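Local coordinates for Exo beta-1,2-glucooligosaccharide sophorohydrolase (non-reducing end) (Parabacteroides distasonis ATCC 8503, PDB 5Z06), which hydrolyses linear beta-1,2-glucan and beta-1,2-glucooligosaccharides of four or more units, releasing sophorose from the non-reducing end, at residues W463-M471 with F535-L544; F48-V59 with G167-I177. All coordinates share one frame; numbering follows the deposited sequence.

Contact 1 (W463-M471 with F535-L544); sequences WNETMITYM and FFIHYSYLGL
Phe536 and Trp463 form the apolar centre of this contact as an offset edge-to-face pair: the edge of the phenylalanine is directed at the face of the five-membered indole ring, with centroids 5.3 Å apart and planes at 73°. One face of the Phe536 ring lies under the backbone of Asn464, whose CA sits 3.7 Å from the ring centroid in a CH-pi contact. Replacing Phe536 by an alanine removes the ring, which would probably open a gap beneath the 464-465 backbone and leave the indole without its edge-to-face partner. The six-membered part of the indole meets the tyrosine hydroxyl at its edge, CZ3 of Trp463 lying 3.2 Å from Tyr541 OH. Met467 makes a Met-aromatic contact at the Tyr541 ring edge, by the hydroxyl, with SD 3.1 Å from OH; its CG is anti to the backbone N (chi1 175°) and the chain is extended again at the next bond. Farther along helix 467-475, Ile468 CD1 packs 3.6 Å from Leu544 CB, and Met471 CG touches Leu544 CD2.

The polar edge turns on Ser540. Its hydroxyl donates to Glu465 O at 2.6 Å, from above the carbonyl plane, and accepts from Ile468 N at 2.9 Å with an N-H...O angle of 158°. Water 2 links Glu465 O with Phe536 O and Ser540 N. The Glu465 carboxylate hydrogen-bonds a bound glycerol, probably from the crystallisation liquor. One serine hydroxyl thus bridges a carbonyl just before the helix and an amide in its first turn, while the Phe535 and Phe536 rings flank a carboxylate that can reach a small polyol, though the geometry alone assigns it no role.

Contact 2 (F48-V59 with G167-I177); sequences FTPGNSLELTYV and GNEYTIYLDDI. With CA (calcium ion), chain C.
Phe48 begins the contact at the carboxylates of Asp175 and Asp176, its ring edge 3.2 Å from Asp176 OD2 through CD2. Thr49 follows with two roles: its carbonyl and hydroxyl oxygens both bind the calcium ion, and OG1 donates to the syn lone pair of Asp176 OD1 at 2.5 Å. The Thr49 amide reaches the syn lone pair of Asp176 OD2, so two donors of one residue grip both carboxylate oxygens. Holding OG1 between the backbone N and the carbonyl carbon (chi1 47°) sets it beside its own O, and the pair chelates the metal. Asn52 O lies 2.4 Å from the calcium ion, which Asp175 binds through OD1 (2.5 Å) and OD2 (2.6 Å); Glu12 and Asn13 complete the site.

From Ser53 onward the chain is a strand antiparallel to 169-177. Leu54 opens the paired residues, hydrogen-bonded with Leu174. Glu55, on the other face, packs CG against the Tyr173 ring; its OE2 accepts from Thr57 OG1 on the anti side, while OE1 forms a salt bridge with Lys34. Leu56 pairs with Ile172 and returns to the face of Leu54, its CD2 3.6 Å from Ile172 CD1. Thr57 OG1 faces Thr171 OG1 at a doubtfully short distance. Tyr58 pairs with Tyr170, a face of its ring covering Tyr170 CB, and Val59 ends the walk with CG1 3.5 Å from Gly167 O. The arrangement is that of two neighbouring strands in an antiparallel beta-sheet, with a calcium site, consistent with a structural role, that joins the 49-52 loop to strand 169-180.

Overall arrangement
From the N terminus, the chain passes strand 9-11 and the calcium ligands Glu12 and Asn13 before entering 48-59. Contact 2 closes when 167-177 returns after 107 intervening residues that contain strands and no helix, joining two neighbours in the antiparallel sheet to which strands 9-11 and 86-93 also belong. The chain then runs through the sheet of strands 219-225, 232-237, 254-262 and 275-278 and into the helical region. There contact 1 closes a shorter loop of 63 residues, tying the start of helix 467-475 to the segment before helix 556-573. The two loops lie in series, neither nesting nor crossing; the centres of contact 1 and contact 2 are about 48 Å apart, on opposite sides of the chain's centre.

Contact 1 (W463-M471 with F535-L544)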
loop_
_atom_site.group_PDB
_atom_site.type_symbol
_atom_site.label_atom_id
_atom_site.label_comp_id
_atom_site.label_asym_id
_atom_site.label_seq_id
_atom_site.Cartn_x
_atom_site.Cartn_y
_atom_site.Cartn_z
ATOM N N TRP A 463 -20.917 -14.260 -3.047
ATOM C CA TRP A 463 -20.112 -13.600 -2.025
ATOM C C TRP A 463 -18.848 -12.995 -2.612
ATOM O O TRP A 463 -18.036 -13.679 -3.239
ATOM C CB TRP A 463 -19.700 -14.584 -0.962
ATOM C CG TRP A 463 -18.743 -14.022 0.044
ATOM C CD1 TRP A 463 -17.404 -14.319 0.185
ATOM C CD2 TRP A 463 -19.036 -13.041 1.029
ATOM N NE1 TRP A 463 -16.865 -13.604 1.219
ATOM C CE2 TRP A 463 -17.838 -12.805 1.758
ATOM C CE3 TRP A 463 -20.192 -12.353 1.387
ATOM C CZ2 TRP A 463 -17.780 -11.917 2.824
ATOM C CZ3 TRP A 463 -20.131 -11.461 2.460
ATOM C CH2 TRP A 463 -18.941 -11.257 3.161
ATOM N N ASN A 464 -18.736 -11.690 -2.435
ATOM C CA ASN A 464 -17.502 -10.975 -2.613
ATOM C C ASN A 464 -17.588 -9.683 -1.786
ATOM O O ASN A 464 -18.339 -9.624 -0.808
ATOM C CB ASN A 464 -17.167 -10.779 -4.114
ATOM C CG ASN A 464 -18.115 -9.849 -4.843
ATOM O OD1 ASN A 464 -19.109 -9.364 -4.303
ATOM N ND2 ASN A 464 -17.793 -9.590 -6.089
ATOM N N GLU A 465 -16.858 -8.654 -2.178
ATOM C CA GLU A 465 -16.761 -7.423 -1.372
ATOM C C GLU A 465 -17.899 -6.450 -1.560
ATOM O O GLU A 465 -17.923 -5.411 -0.880
ATOM C CB GLU A 465 -15.464 -6.671 -1.707
ATOM C CG GLU A 465 -15.373 -6.051 -3.101
ATOM C CD GLU A 465 -14.602 -6.904 -4.084
ATOM O OE1 GLU A 465 -14.886 -8.077 -4.111
ATOM O OE2 GLU A 465 -13.754 -6.425 -4.844
ATOM N N THR A 466 -18.818 -6.761 -2.482
ATOM C CA THR A 466 -19.738 -5.791 -3.014
ATOM C C THR A 466 -21.105 -5.790 -2.352
ATOM O O THR A 466 -22.032 -5.211 -2.913
ATOM C CB THR A 466 -19.918 -5.975 -4.539
ATOM O OG1 THR A 466 -20.775 -7.083 -4.812
ATOM C CG2 THR A 466 -18.562 -6.170 -5.225
ATOM N N MET A 467 -21.264 -6.388 -1.165
ATOM C CA MET A 467 -22.596 -6.373 -0.521
ATOM C C MET A 467 -23.140 -4.945 -0.325
ATOM O O MET A 467 -24.340 -4.705 -0.518
ATOM C CB MET A 467 -22.599 -7.077 0.830
ATOM C CG MET A 467 -23.943 -6.964 1.555
ATOM S SD MET A 467 -24.051 -7.865 3.102
ATOM C CE MET A 467 -23.964 -9.559 2.559
ATOM N N ILE A 468 -22.258 -4.030 0.061
ATOM C CA ILE A 468 -22.653 -2.667 0.392
ATOM C C ILE A 468 -23.093 -1.912 -0.854
ATOM O O ILE A 468 -23.844 -0.956 -0.757
ATOM C CB ILE A 468 -21.509 -1.883 1.099
ATOM C CG1 ILE A 468 -22.030 -0.625 1.787
ATOM C CG2 ILE A 468 -20.378 -1.501 0.137
ATOM C CD1 ILE A 468 -22.751 -0.895 3.071
ATOM N N THR A 469 -22.589 -2.336 -2.017
ATOM C CA THR A 469 -23.041 -1.816 -3.307
ATOM C C THR A 469 -24.535 -2.095 -3.514
ATOM O O THR A 469 -25.310 -1.211 -3.926
ATOM C CB THR A 469 -22.218 -2.410 -4.459
ATOM O OG1 THR A 469 -20.825 -2.450 -4.097
ATOM C CG2 THR A 469 -22.406 -1.586 -5.707
ATOM N N TYR A 470 -24.947 -3.308 -3.197
ATOM C CA TYR A 470 -26.371 -3.640 -3.232
ATOM C C TYR A 470 -27.119 -2.971 -2.108
ATOM O O TYR A 470 -28.202 -2.466 -2.307
ATOM C CB TYR A 470 -26.602 -5.142 -3.200
ATOM C CG TYR A 470 -26.406 -5.765 -4.544
ATOM C CD1 TYR A 470 -25.157 -6.212 -4.947
ATOM C CD2 TYR A 470 -27.477 -5.884 -5.431
ATOM C CE1 TYR A 470 -24.989 -6.796 -6.175
ATOM C CE2 TYR A 470 -27.309 -6.452 -6.672
ATOM C CZ TYR A 470 -26.068 -6.901 -7.039
ATOM O OH TYR A 470 -25.917 -7.458 -8.281
ATOM N N MET A 471 -26.520 -2.950 -0.933
ATOM C CA MET A 471 -27.158 -2.323 0.203
ATOM C C MET A 471 -27.469 -0.887 -0.145
ATOM O O MET A 471 -28.619 -0.474 -0.048
ATOM C CB MET A 471 -26.274 -2.366 1.430
ATOM C CG MET A 471 -26.098 -3.753 1.989
ATOM S SD MET A 471 -27.540 -4.272 2.923
ATOM C CE MET A 471 -27.478 -5.982 2.447
ATOM N N PHE A 535 -10.445 -9.366 2.919
ATOM C CA PHE A 535 -11.003 -8.010 2.832
ATOM C C PHE A 535 -12.487 -7.998 2.488
ATOM O O PHE A 535 -13.161 -6.989 2.696
ATOM C CB PHE A 535 -10.213 -7.124 1.871
ATOM C CG PHE A 535 -10.551 -7.315 0.424
ATOM C CD1 PHE A 535 -11.583 -6.587 -0.156
ATOM C CD2 PHE A 535 -9.823 -8.179 -0.377
ATOM C CE1 PHE A 535 -11.895 -6.715 -1.502
ATOM C CE2 PHE A 535 -10.134 -8.329 -1.728
ATOM C CZ PHE A 535 -11.162 -7.589 -2.292
ATOM N N PHE A 536 -12.988 -9.120 1.975
ATOM C CA PHE A 536 -14.413 -9.314 1.788
ATOM C C PHE A 536 -15.245 -9.066 3.056
ATOM O O PHE A 536 -16.358 -8.531 2.960
ATOM C CB PHE A 536 -14.682 -10.715 1.234
ATOM C CG PHE A 536 -14.311 -10.902 -0.216
ATOM C CD1 PHE A 536 -13.583 -9.955 -0.948
ATOM C CD2 PHE A 536 -14.682 -12.069 -0.848
ATOM C CE1 PHE A 536 -13.273 -10.181 -2.271
ATOM C CE2 PHE A 536 -14.379 -12.291 -2.174
ATOM C CZ PHE A 536 -13.679 -11.336 -2.889
ATOM N N ILE A 537 -14.720 -9.431 4.223
ATOM C CA ILE A 537 -15.422 -9.153 5.477
ATOM C C ILE A 537 -15.141 -7.770 6.096
ATOM O O ILE A 537 -15.575 -7.473 7.201
ATOM C CB ILE A 537 -15.215 -10.278 6.515
ATOM C CG1 ILE A 537 -13.760 -10.341 7.009
ATOM C CG2 ILE A 537 -15.646 -11.597 5.913
ATOM C CD1 ILE A 537 -13.615 -11.051 8.316
ATOM N N HIS A 538 -14.429 -6.924 5.365
ATOM C CA HIS A 538 -14.041 -5.617 5.841
ATOM C C HIS A 538 -14.841 -4.541 5.136
ATOM O O HIS A 538 -15.647 -3.871 5.770
ATOM C CB HIS A 538 -12.543 -5.381 5.616
ATOM C CG HIS A 538 -11.681 -6.345 6.352
ATOM N ND1 HIS A 538 -10.388 -6.630 5.965
ATOM C CD2 HIS A 538 -11.932 -7.110 7.443
ATOM C CE1 HIS A 538 -9.892 -7.560 6.764
ATOM N NE2 HIS A 538 -10.801 -7.856 7.680
ATOM N N TYR A 539 -14.647 -4.423 3.822
ATOM C CA TYR A 539 -15.032 -3.214 3.095
ATOM C C TYR A 539 -16.511 -2.898 3.185
ATOM O O TYR A 539 -16.870 -1.765 3.451
ATOM C CB TYR A 539 -14.649 -3.311 1.637
ATOM C CG TYR A 539 -13.173 -3.378 1.329
ATOM C CD1 TYR A 539 -12.201 -3.237 2.302
ATOM C CD2 TYR A 539 -12.761 -3.511 0.013
ATOM C CE1 TYR A 539 -10.862 -3.278 1.971
ATOM C CE2 TYR A 539 -11.428 -3.539 -0.328
ATOM C CZ TYR A 539 -10.479 -3.442 0.654
ATOM O OH TYR A 539 -9.153 -3.476 0.293
ATOM N N SER A 540 -17.355 -3.902 2.978
ATOM C CA SER A 540 -18.808 -3.715 3.075
ATOM C C SER A 540 -19.317 -3.641 4.507
ATOM O O SER A 540 -20.533 -3.502 4.719
ATOM C CB SER A 540 -19.575 -4.829 2.329
ATOM O OG SER A 540 -19.562 -4.594 0.945
ATOM N N TYR A 541 -18.413 -3.768 5.474
ATOM C CA TYR A 541 -18.757 -3.894 6.873
ATOM C C TYR A 541 -18.038 -2.876 7.738
ATOM O O TYR A 541 -17.905 -3.056 8.959
ATOM C CB TYR A 541 -18.511 -5.342 7.341
ATOM C CG TYR A 541 -19.179 -6.270 6.368
ATOM C CD1 TYR A 541 -20.576 -6.408 6.353
ATOM C CD2 TYR A 541 -18.451 -6.927 5.390
ATOM C CE1 TYR A 541 -21.205 -7.192 5.418
ATOM C CE2 TYR A 541 -19.083 -7.720 4.455
ATOM C CZ TYR A 541 -20.461 -7.843 4.478
ATOM O OH TYR A 541 -21.066 -8.625 3.533
ATOM N N LEU A 542 -17.591 -1.797 7.112
ATOM C CA LEU A 542 -17.018 -0.681 7.856
ATOM C C LEU A 542 -18.119 0.117 8.497
ATOM O O LEU A 542 -17.972 0.600 9.622
ATOM C CB LEU A 542 -16.202 0.221 6.936
ATOM C CG LEU A 542 -15.047 -0.517 6.278
ATOM C CD1 LEU A 542 -14.263 0.438 5.420
ATOM C CD2 LEU A 542 -14.117 -1.165 7.287
ATOM N N GLY A 543 -19.204 0.266 7.739
ATOM C CA GLY A 543 -20.367 1.077 8.123
ATOM C C GLY A 543 -21.540 0.166 8.373
ATOM O O GLY A 543 -22.107 0.173 9.441
ATOM N N LEU A 544 -21.881 -0.647 7.387
ATOM C CA LEU A 544 -22.839 -1.685 7.585
ATOM C C LEU A 544 -22.373 -2.585 8.711
ATOM O O LEU A 544 -21.324 -3.224 8.628
ATOM C CB LEU A 544 -23.042 -2.516 6.320
ATOM C CG LEU A 544 -24.071 -3.640 6.466
ATOM C CD1 LEU A 544 -25.453 -3.137 6.889
ATOM C CD2 LEU A 544 -24.152 -4.413 5.160
HETATM O O HOH W 1 -19.368 -7.775 0.995
HETATM O O HOH W 2 -16.540 -6.267 1.623
#

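Contact 2 (F48-V59 with G167-I177)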
loop_
_atom_site.group_PDB
_atom_site.type_symbol
_atom_site.label_atom_id
_atom_site.label_comp_id
_atom_site.label_asym_id
_atom_site.label_seq_id
_atom_site.Cartn_x
_atom_site.Cartn_y
_atom_site.Cartn_z
ATOM N N PHE A 48 25.844 4.439 1.466
ATOM C CA PHE A 48 25.801 5.855 1.182
ATOM C C PHE A 48 24.497 6.467 1.710
ATOM O O PHE A 48 24.540 7.289 2.611
ATOM C CB PHE A 48 25.978 6.170 -0.298
ATOM C CG PHE A 48 26.095 7.624 -0.531
ATOM C CD1 PHE A 48 27.302 8.261 -0.248
ATOM C CD2 PHE A 48 24.984 8.388 -0.883
ATOM C CE1 PHE A 48 27.421 9.626 -0.375
ATOM C CE2 PHE A 48 25.102 9.753 -1.017
ATOM C CZ PHE A 48 26.321 10.371 -0.766
ATOM N N THR A 49 23.344 6.103 1.139
ATOM C CA THR A 49 22.065 6.419 1.800
ATOM C C THR A 49 21.883 5.397 2.900
ATOM O O THR A 49 21.757 4.207 2.610
ATOM C CB THR A 49 20.835 6.365 0.913
ATOM O OG1 THR A 49 20.851 5.164 0.155
ATOM C CG2 THR A 49 20.782 7.570 0.029
ATOM N N PRO A 50 21.895 5.860 4.158
ATOM C CA PRO A 50 21.802 4.957 5.254
ATOM C C PRO A 50 20.560 4.106 5.243
ATOM O O PRO A 50 19.523 4.410 4.600
ATOM C CB PRO A 50 21.770 5.873 6.472
ATOM C CG PRO A 50 21.265 7.152 5.948
ATOM C CD PRO A 50 21.952 7.250 4.637
ATOM N N GLY A 51 20.706 3.104 6.094
ATOM C CA GLY A 51 20.062 1.868 5.995
ATOM C C GLY A 51 21.216 1.011 5.498
ATOM O O GLY A 51 22.075 0.578 6.256
ATOM N N ASN A 52 21.245 0.795 4.193
ATOM C CA ASN A 52 21.997 -0.303 3.673
ATOM C C ASN A 52 22.388 -0.117 2.231
ATOM O O ASN A 52 21.975 0.832 1.548
ATOM C CB ASN A 52 21.222 -1.608 3.908
ATOM C CG ASN A 52 19.822 -1.569 3.339
ATOM O OD1 ASN A 52 19.633 -1.248 2.174
ATOM N ND2 ASN A 52 18.838 -1.901 4.155
ATOM N N SER A 53 23.213 -1.041 1.785
ATOM C CA SER A 53 23.646 -1.098 0.418
ATOM C C SER A 53 23.631 -2.546 0.008
ATOM O O SER A 53 23.391 -3.429 0.836
ATOM C CB SER A 53 25.053 -0.530 0.312
ATOM O OG SER A 53 25.954 -1.285 1.098
ATOM N N LEU A 54 23.890 -2.776 -1.268
ATOM C CA LEU A 54 23.977 -4.103 -1.799
ATOM C C LEU A 54 25.421 -4.538 -1.815
ATOM O O LEU A 54 26.317 -3.774 -2.210
ATOM C CB LEU A 54 23.393 -4.157 -3.204
ATOM C CG LEU A 54 21.892 -3.896 -3.274
ATOM C CD1 LEU A 54 21.459 -3.845 -4.720
ATOM C CD2 LEU A 54 21.139 -5.008 -2.578
ATOM N N GLU A 55 25.634 -5.777 -1.386
ATOM C CA GLU A 55 26.954 -6.340 -1.324
ATOM C C GLU A 55 27.176 -7.108 -2.593
ATOM O O GLU A 55 26.400 -7.981 -2.946
ATOM C CB GLU A 55 27.109 -7.278 -0.133
ATOM C CG GLU A 55 28.566 -7.608 0.145
ATOM C CD GLU A 55 28.759 -8.823 1.017
ATOM O OE1 GLU A 55 27.829 -9.174 1.761
ATOM O OE2 GLU A 55 29.847 -9.443 0.939
ATOM N N LEU A 56 28.261 -6.781 -3.270
ATOM C CA LEU A 56 28.628 -7.490 -4.461
ATOM C C LEU A 56 29.987 -8.134 -4.194
ATOM O O LEU A 56 31.033 -7.510 -4.387
ATOM C CB LEU A 56 28.642 -6.526 -5.655
ATOM C CG LEU A 56 28.689 -7.251 -6.993
ATOM C CD1 LEU A 56 27.305 -7.751 -7.369
ATOM C CD2 LEU A 56 29.236 -6.350 -8.093
ATOM N N THR A 57 29.955 -9.369 -3.704
ATOM C CA THR A 57 31.179 -10.104 -3.371
ATOM C C THR A 57 31.277 -11.236 -4.350
ATOM O O THR A 57 30.362 -12.062 -4.464
ATOM C CB THR A 57 31.209 -10.573 -1.915
ATOM O OG1 THR A 57 31.368 -9.424 -1.084
ATOM C CG2 THR A 57 32.366 -11.544 -1.636
ATOM N N TYR A 58 32.382 -11.247 -5.088
ATOM C CA TYR A 58 32.541 -12.170 -6.193
ATOM C C TYR A 58 33.967 -12.638 -6.387
ATOM O O TYR A 58 34.915 -11.996 -5.952
ATOM C CB TYR A 58 32.038 -11.530 -7.495
ATOM C CG TYR A 58 32.778 -10.272 -7.865
ATOM C CD1 TYR A 58 32.385 -9.031 -7.345
ATOM C CD2 TYR A 58 33.904 -10.317 -8.703
ATOM C CE1 TYR A 58 33.065 -7.864 -7.678
ATOM C CE2 TYR A 58 34.607 -9.149 -9.041
ATOM C CZ TYR A 58 34.194 -7.935 -8.520
ATOM O OH TYR A 58 34.877 -6.780 -8.827
ATOM N N VAL A 59 34.069 -13.766 -7.084
ATOM C CA VAL A 59 35.303 -14.297 -7.617
ATOM C C VAL A 59 35.068 -14.502 -9.106
ATOM O O VAL A 59 34.213 -15.283 -9.517
ATOM C CB VAL A 59 35.686 -15.633 -6.952
ATOM C CG1 VAL A 59 36.989 -16.171 -7.533
ATOM C CG2 VAL A 59 35.829 -15.447 -5.444
ATOM N N GLY A 167 40.580 -14.347 -10.619
ATOM C CA GLY A 167 40.403 -15.371 -9.583
ATOM C C GLY A 167 40.426 -14.911 -8.134
ATOM O O GLY A 167 40.400 -15.754 -7.223
ATOM N N ASN A 168 40.473 -13.598 -7.900
ATOM C CA ASN A 168 40.477 -13.065 -6.540
ATOM C C ASN A 168 39.077 -12.712 -6.073
ATOM O O ASN A 168 38.191 -12.387 -6.873
ATOM C CB ASN A 168 41.351 -11.814 -6.422
ATOM C CG ASN A 168 42.780 -12.050 -6.859
ATOM O OD1 ASN A 168 43.322 -13.141 -6.710
ATOM N ND2 ASN A 168 43.375 -11.032 -7.456
ATOM N N GLU A 169 38.904 -12.766 -4.759
ATOM C CA GLU A 169 37.675 -12.363 -4.120
ATOM C C GLU A 169 37.704 -10.873 -3.911
ATOM O O GLU A 169 38.658 -10.349 -3.342
ATOM C CB GLU A 169 37.495 -13.054 -2.786
ATOM C CG GLU A 169 36.091 -12.865 -2.229
ATOM C CD GLU A 169 35.905 -13.543 -0.906
ATOM O OE1 GLU A 169 36.441 -14.656 -0.730
ATOM O OE2 GLU A 169 35.224 -12.961 -0.051
ATOM N N TYR A 170 36.659 -10.200 -4.377
ATOM C CA TYR A 170 36.488 -8.776 -4.147
ATOM C C TYR A 170 35.113 -8.593 -3.570
ATOM O O TYR A 170 34.200 -9.348 -3.863
ATOM C CB TYR A 170 36.610 -7.977 -5.446
ATOM C CG TYR A 170 37.941 -8.132 -6.107
ATOM C CD1 TYR A 170 39.066 -7.527 -5.578
ATOM C CD2 TYR A 170 38.083 -8.903 -7.261
ATOM C CE1 TYR A 170 40.302 -7.677 -6.174
ATOM C CE2 TYR A 170 39.316 -9.057 -7.868
ATOM C CZ TYR A 170 40.420 -8.443 -7.319
ATOM O OH TYR A 170 41.646 -8.580 -7.913
ATOM N N THR A 171 34.991 -7.590 -2.728
ATOM C CA THR A 171 33.724 -7.172 -2.208
ATOM C C THR A 171 33.637 -5.719 -2.583
ATOM O O THR A 171 34.485 -4.913 -2.169
ATOM C CB THR A 171 33.654 -7.304 -0.691
ATOM O OG1 THR A 171 33.546 -8.679 -0.354
ATOM C CG2 THR A 171 32.447 -6.572 -0.133
ATOM N N ILE A 172 32.619 -5.389 -3.369
ATOM C CA ILE A 172 32.242 -3.995 -3.535
ATOM C C ILE A 172 30.806 -3.824 -3.041
ATOM O O ILE A 172 30.014 -4.770 -3.033
ATOM C CB ILE A 172 32.459 -3.492 -4.985
ATOM C CG1 ILE A 172 31.472 -4.132 -5.954
ATOM C CG2 ILE A 172 33.914 -3.760 -5.398
ATOM C CD1 ILE A 172 31.622 -3.690 -7.391
ATOM N N TYR A 173 30.497 -2.615 -2.612
ATOM C CA TYR A 173 29.171 -2.266 -2.223
ATOM C C TYR A 173 28.588 -1.304 -3.237
ATOM O O TYR A 173 29.269 -0.405 -3.714
ATOM C CB TYR A 173 29.181 -1.654 -0.845
ATOM C CG TYR A 173 29.848 -2.534 0.158
ATOM C CD1 TYR A 173 29.138 -3.527 0.818
ATOM C CD2 TYR A 173 31.204 -2.396 0.442
ATOM C CE1 TYR A 173 29.755 -4.341 1.757
ATOM C CE2 TYR A 173 31.824 -3.207 1.378
ATOM C CZ TYR A 173 31.096 -4.170 2.031
ATOM O OH TYR A 173 31.702 -4.983 2.941
ATOM N N LEU A 174 27.320 -1.525 -3.566
ATOM C CA LEU A 174 26.586 -0.705 -4.513
ATOM C C LEU A 174 25.393 -0.144 -3.775
ATOM O O LEU A 174 24.656 -0.876 -3.111
ATOM C CB LEU A 174 26.118 -1.534 -5.689
ATOM C CG LEU A 174 27.197 -2.415 -6.313
ATOM C CD1 LEU A 174 26.541 -3.252 -7.399
ATOM C CD2 LEU A 174 28.341 -1.590 -6.885
ATOM N N ASP A 175 25.238 1.163 -3.873
ATOM C CA ASP A 175 24.130 1.860 -3.304
ATOM C C ASP A 175 23.627 2.918 -4.298
ATOM O O ASP A 175 24.335 3.316 -5.228
ATOM C CB ASP A 175 24.573 2.509 -1.988
ATOM C CG ASP A 175 23.436 2.718 -1.034
ATOM O OD1 ASP A 175 22.303 2.319 -1.347
ATOM O OD2 ASP A 175 23.653 3.285 0.049
ATOM N N ASP A 176 22.392 3.349 -4.095
ATOM C CA ASP A 176 21.804 4.460 -4.831
ATOM C C ASP A 176 21.930 4.334 -6.336
ATOM O O ASP A 176 22.366 5.255 -7.030
ATOM C CB ASP A 176 22.368 5.740 -4.291
ATOM C CG ASP A 176 22.203 5.810 -2.814
ATOM O OD1 ASP A 176 21.070 5.571 -2.350
ATOM O OD2 ASP A 176 23.198 6.037 -2.116
ATOM N N ILE A 177 21.522 3.161 -6.802
ATOM C CA ILE A 177 21.540 2.800 -8.197
ATOM C C ILE A 177 20.252 3.354 -8.752
ATOM O O ILE A 177 19.147 2.938 -8.368
ATOM C CB ILE A 177 21.578 1.293 -8.402
ATOM C CG1 ILE A 177 22.711 0.676 -7.574
ATOM C CG2 ILE A 177 21.750 0.989 -9.878
ATOM C CD1 ILE A 177 22.727 -0.818 -7.551
HETATM CA CA CA C . 21.183 2.925 0.758
#